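Local structure of Glucose/sorbosone dehydrogenases (Escherichia coli K12, 2G8S) at residues Y102-L105 with S106-L109; D282-P285 with Q286-Q289. The protein belongs to the glucose/sorbosone dehydrogenase family of beta-propeller proteins and carries a bound calcium ion. One frame throughout, in Å; residues are numbered along the deposited sequence. Where two conformers were deposited one is given.

Interaction 1. Residues Y102-L105 with S106-L109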
loop_
_atom_site.group_PDB
_atom_site.type_symbol
_atom_site.label_atom_id
_atom_site.label_comp_id
_atom_site.label_asym_id
_atom_site.label_seq_id
_atom_site.Cartn_x
_atom_site.Cartn_y
_atom_site.Cartn_z
ATOM N N TYR A 102 -4.514 -15.907 0.615
ATOM C CA TYR A 102 -5.007 -15.890 1.981
ATOM C C TYR A 102 -4.892 -17.250 2.641
ATOM O O TYR A 102 -4.830 -18.275 1.963
ATOM C CB TYR A 102 -6.457 -15.404 2.053
ATOM C CG TYR A 102 -7.487 -16.310 1.408
ATOM C CD1 TYR A 102 -7.993 -17.434 2.072
ATOM C CD2 TYR A 102 -7.987 -16.022 0.145
ATOM C CE1 TYR A 102 -8.970 -18.252 1.468
ATOM C CE2 TYR A 102 -8.960 -16.834 -0.466
ATOM C CZ TYR A 102 -9.441 -17.947 0.205
ATOM O OH TYR A 102 -10.391 -18.752 -0.387
ATOM N N GLY A 103 -4.850 -17.231 3.967
ATOM C CA GLY A 103 -4.907 -18.446 4.770
ATOM C C GLY A 103 -5.611 -18.132 6.066
ATOM O O GLY A 103 -6.105 -17.020 6.247
ATOM N N ARG A 104 -5.648 -19.105 6.968
ATOM C CA ARG A 104 -6.339 -18.924 8.236
ATOM C C ARG A 104 -5.331 -18.778 9.358
ATOM O O ARG A 104 -4.435 -19.605 9.507
ATOM C CB ARG A 104 -7.281 -20.107 8.513
ATOM C CG ARG A 104 -8.207 -19.879 9.702
ATOM C CD ARG A 104 -9.025 -21.118 10.046
ATOM N NE ARG A 104 -9.945 -20.880 11.169
ATOM C CZ ARG A 104 -9.628 -21.042 12.452
ATOM N NH1 ARG A 104 -8.405 -21.433 12.802
ATOM N NH2 ARG A 104 -10.535 -20.801 13.402
ATOM N N LEU A 105 -5.467 -17.720 10.153
ATOM C CA LEU A 105 -4.587 -17.525 11.299
ATOM C C LEU A 105 -5.037 -18.415 12.459
ATOM O O LEU A 105 -6.194 -18.347 12.894
ATOM C CB LEU A 105 -4.599 -16.049 11.717
ATOM C CG LEU A 105 -3.629 -15.607 12.824
ATOM C CD1 LEU A 105 -2.167 -15.777 12.434
ATOM C CD2 LEU A 105 -3.922 -14.175 13.249
ATOM N N SER A 106 -4.128 -19.257 12.945
ATOM C CA SER A 106 -4.463 -20.156 14.052
ATOM C C SER A 106 -4.864 -19.378 15.305
ATOM O O SER A 106 -4.436 -18.238 15.513
ATOM C CB SER A 106 -3.308 -21.105 14.368
ATOM O OG SER A 106 -2.196 -20.418 14.894
ATOM N N ASP A 107 -5.692 -20.007 16.132
ATOM C CA ASP A 107 -6.140 -19.430 17.401
ATOM C C ASP A 107 -4.964 -19.006 18.272
ATOM O O ASP A 107 -5.017 -17.986 18.968
ATOM C CB ASP A 107 -6.984 -20.450 18.174
ATOM C CG ASP A 107 -8.350 -20.691 17.548
ATOM O OD1 ASP A 107 -8.869 -19.801 16.840
ATOM O OD2 ASP A 107 -8.918 -21.777 17.782
ATOM N N ASP A 108 -3.895 -19.805 18.242
ATOM C CA ASP A 108 -2.727 -19.541 19.087
ATOM C C ASP A 108 -1.677 -18.621 18.454
ATOM O O ASP A 108 -0.621 -18.370 19.038
ATOM C CB ASP A 108 -2.106 -20.854 19.613
ATOM C CG ASP A 108 -1.330 -21.630 18.553
ATOM O OD1 ASP A 108 -1.180 -21.156 17.405
ATOM O OD2 ASP A 108 -0.840 -22.735 18.880
ATOM N N LEU A 109 -1.983 -18.130 17.254
ATOM C CA LEU A 109 -1.163 -17.131 16.552
ATOM C C LEU A 109 0.212 -17.632 16.087
ATOM O O LEU A 109 1.070 -16.831 15.708
ATOM C CB LEU A 109 -1.014 -15.848 17.399
ATOM C CG LEU A 109 -2.307 -15.180 17.882
ATOM C CD1 LEU A 109 -2.006 -13.964 18.768
ATOM C CD2 LEU A 109 -3.226 -14.786 16.721
HETATM O O HOH W 1 -6.655 -22.683 15.310
#

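Interaction 2. Residues D282-P285 with Q286-Q289. With EDO (1,2-ethanediol), chain P.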
loop_
_atom_site.group_PDB
_atom_site.type_symbol
_atom_site.label_atom_id
_atom_site.label_comp_id
_atom_site.label_asym_id
_atom_site.label_seq_id
_atom_site.Cartn_x
_atom_site.Cartn_y
_atom_site.Cartn_z
ATOM N N ASP A 282 -12.078 10.527 18.118
ATOM C CA ASP A 282 -12.130 11.583 19.130
ATOM C C ASP A 282 -11.051 11.424 20.207
ATOM O O ASP A 282 -10.946 12.267 21.107
ATOM C CB ASP A 282 -13.519 11.651 19.780
ATOM C CG ASP A 282 -14.560 12.307 18.888
ATOM O OD1 ASP A 282 -14.177 13.044 17.953
ATOM O OD2 ASP A 282 -15.763 12.066 19.137
ATOM N N LYS A 283 -10.222 10.385 20.115
ATOM C CA LYS A 283 -9.123 10.257 21.084
ATOM C C LYS A 283 -8.233 11.501 21.082
ATOM O O LYS A 283 -7.947 12.069 22.139
ATOM C CB LYS A 283 -8.289 8.980 20.857
ATOM C CG LYS A 283 -6.979 8.902 21.687
ATOM C CD LYS A 283 -7.187 8.880 23.225
ATOM C CE LYS A 283 -5.849 9.040 23.951
ATOM N NZ LYS A 283 -5.950 9.258 25.433
ATOM N N PHE A 284 -7.829 11.935 19.886
ATOM C CA PHE A 284 -7.050 13.146 19.717
ATOM C C PHE A 284 -7.795 14.035 18.741
ATOM O O PHE A 284 -7.548 13.980 17.536
ATOM C CB PHE A 284 -5.647 12.822 19.214
ATOM C CG PHE A 284 -4.832 12.042 20.197
ATOM C CD1 PHE A 284 -4.469 12.615 21.415
ATOM C CD2 PHE A 284 -4.441 10.727 19.924
ATOM C CE1 PHE A 284 -3.728 11.896 22.348
ATOM C CE2 PHE A 284 -3.690 10.006 20.850
ATOM C CZ PHE A 284 -3.340 10.595 22.069
ATOM N N PRO A 285 -8.742 14.835 19.264
ATOM C CA PRO A 285 -9.590 15.635 18.378
ATOM C C PRO A 285 -8.817 16.570 17.453
ATOM O O PRO A 285 -9.309 16.886 16.367
ATOM C CB PRO A 285 -10.469 16.431 19.352
ATOM C CG PRO A 285 -10.522 15.589 20.577
ATOM C CD PRO A 285 -9.122 15.014 20.681
ATOM N N GLN A 286 -7.619 17.008 17.839
ATOM C CA GLN A 286 -6.827 17.875 16.961
ATOM C C GLN A 286 -6.413 17.177 15.657
ATOM O O GLN A 286 -6.006 17.829 14.697
ATOM C CB GLN A 286 -5.595 18.440 17.673
ATOM C CG GLN A 286 -4.597 17.401 18.167
ATOM C CD GLN A 286 -4.843 16.985 19.617
ATOM O OE1 GLN A 286 -5.905 16.437 19.972
ATOM N NE2 GLN A 286 -3.849 17.242 20.467
ATOM N N TRP A 287 -6.500 15.843 15.643
ATOM C CA TRP A 287 -6.118 15.042 14.477
ATOM C C TRP A 287 -7.336 14.613 13.652
ATOM O O TRP A 287 -7.193 13.988 12.601
ATOM C CB TRP A 287 -5.335 13.809 14.935
ATOM C CG TRP A 287 -3.858 14.022 15.102
ATOM C CD1 TRP A 287 -3.159 15.185 14.925
ATOM C CD2 TRP A 287 -2.900 13.032 15.508
ATOM N NE1 TRP A 287 -1.817 14.969 15.166
ATOM C CE2 TRP A 287 -1.633 13.658 15.523
ATOM C CE3 TRP A 287 -2.991 11.675 15.842
ATOM C CZ2 TRP A 287 -0.458 12.968 15.872
ATOM C CZ3 TRP A 287 -1.825 10.989 16.188
ATOM C CH2 TRP A 287 -0.580 11.636 16.188
ATOM N N GLN A 288 -8.538 14.953 14.110
ATOM C CA GLN A 288 -9.735 14.680 13.321
ATOM C C GLN A 288 -9.636 15.314 11.930
ATOM O O GLN A 288 -9.098 16.410 11.774
ATOM C CB GLN A 288 -10.979 15.210 14.034
ATOM C CG GLN A 288 -11.545 14.216 15.052
ATOM C CD GLN A 288 -12.398 13.131 14.404
ATOM O OE1 GLN A 288 -12.293 12.877 13.201
ATOM N NE2 GLN A 288 -13.246 12.482 15.202
ATOM N N GLN A 289 -10.147 14.604 10.926
ATOM C CA GLN A 289 -10.175 15.098 9.538
ATOM C C GLN A 289 -8.780 15.273 8.955
ATOM O O GLN A 289 -8.534 16.176 8.147
ATOM C CB GLN A 289 -11.014 16.385 9.406
ATOM C CG GLN A 289 -12.431 16.185 9.914
ATOM C CD GLN A 289 -13.367 17.348 9.617
ATOM O OE1 GLN A 289 -12.957 18.406 9.119
ATOM N NE2 GLN A 289 -14.643 17.150 9.930
HETATM C C1 EDO P . -16.663 14.320 10.241
HETATM O O1 EDO P . -15.597 14.686 11.131
HETATM C C2 EDO P . -17.535 15.542 9.973
HETATM O O2 EDO P . -18.080 16.003 11.210
#

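Interaction 1. Residues Y102-L105 with S106-L109
L105, the last residue of strand 96-105, and L109 meet through single methyl groups, CD2 of L105 lying 3.6 Å from CD2 of L109. The leucyl branches come together at an angle, and L109 CD2 also comes 4.0 Å from L105 CG. With its CG anti to the backbone N (chi1 -174°), L105 swings the branch beside its own carbonyl carbon, that is, toward the part of the chain that turns. L26 and L54 also pack on it.

Hydrogen bonding shapes the turn itself. S106 to L109 form a type I beta turn, closed by L109 N to S106 O at 3.0 Å. Inside it, S106 OG donates to D108 OD1 at 2.8 Å, meeting that oxygen nearly along its C-O axis. The same hydroxyl oxygen accepts from K111 N, and D108 OD1 is also hydrogen-bonded to S110 OG.

The charged pair is looser. R104 runs fully extended from CG to NE, yet its NH2 stops 3.9 Å from D107 OD1, a long salt bridge with guanidinium and carboxylate planes 73° apart. It holds for one of two D107 conformers and is therefore doubtful. A water at the guanidinium edge, in its plane, accepts a hydrogen bond from D107 N at 3.0 Å and a weak one from R104 NH1.

R81 binds L105 O and S106 O, tying the strand end to the turn. The chemistry thus implies a turn fixed by its backbone, the S106 hydroxyl and R81, while the distant, steeply tilted R104-D107 pair may add a weak attraction at the surface.

Interaction 2. Residues D282-P285 with Q286-Q289
Q288 folds back on D282, and its amide NE2 donates to D282 OD1 at 3.0 Å with an N-H...O angle of 157°. CG stands anti to the carbonyl carbon, and a bend at chi2 (-81°) brings the amide back. The acceptor lies close to the amide plane, but the nitrogen arrives from above the carboxylate plane, the two flat groups being steeply inclined to each other. Q288 CB at the same time sits 3.3 Å from P285 O.

Q286 takes a different shape. Its CG lies between the backbone N and the carbonyl carbon, and a bend at chi2 returns the amide over the preceding residues. In this conformer, one of two, OE1 comes 3.7 Å from F284 CB and lies at the edge of the F284 ring, near its plane; P285 CD is another neighbour of this oxygen. These approaches are tentative, since they rest on one of the two copies. F284 also meets W287, obliquely: the six-membered ring is inclined at 65° to it, with centroids 5.9 Å apart.

In the backbone, two successive i to i+3 bonds, W287 N to F284 O at 2.9 Å and Q288 N to P285 O at 3.1 Å, define a short 3-10 turn. Q289 leads out of it, its amide NE2 donating almost straight to O1 of a 1,2-ethanediol molecule at 2.9 Å.

The turn lies in the connection between antiparallel strands 273-279 and 290-295. W287 makes edge-to-face contacts with Y279 of the first strand and F292 of the second, F284 does so with Y335, and P352 of strand 345-352 touches F284, Q286 and W287, joining this connection to the neighbouring four-stranded sheet.

Interactions 1 and 2 are separate surface contacts, with centres 33 Å apart and nearest atoms about 24 Å apart, without touching. They belong to different antiparallel sheets of the propeller: residues 102-109 run from the end of strand 96-105 into the turn that follows it, whereas residues 282-289 link strands 273-279 and 290-295. Their centres lie about 22 and 24 Å from the centre of the chain, which places both toward its periphery. The calcium ion is bound by E223 and Y233, residues that belong to neither contact. Both contacts have 1,2-ethanediol nearby, about 3 Å from the L109 side chain in interaction 1 and hydrogen-bonded to Q289 in interaction 2, probably carried over from crystallisation.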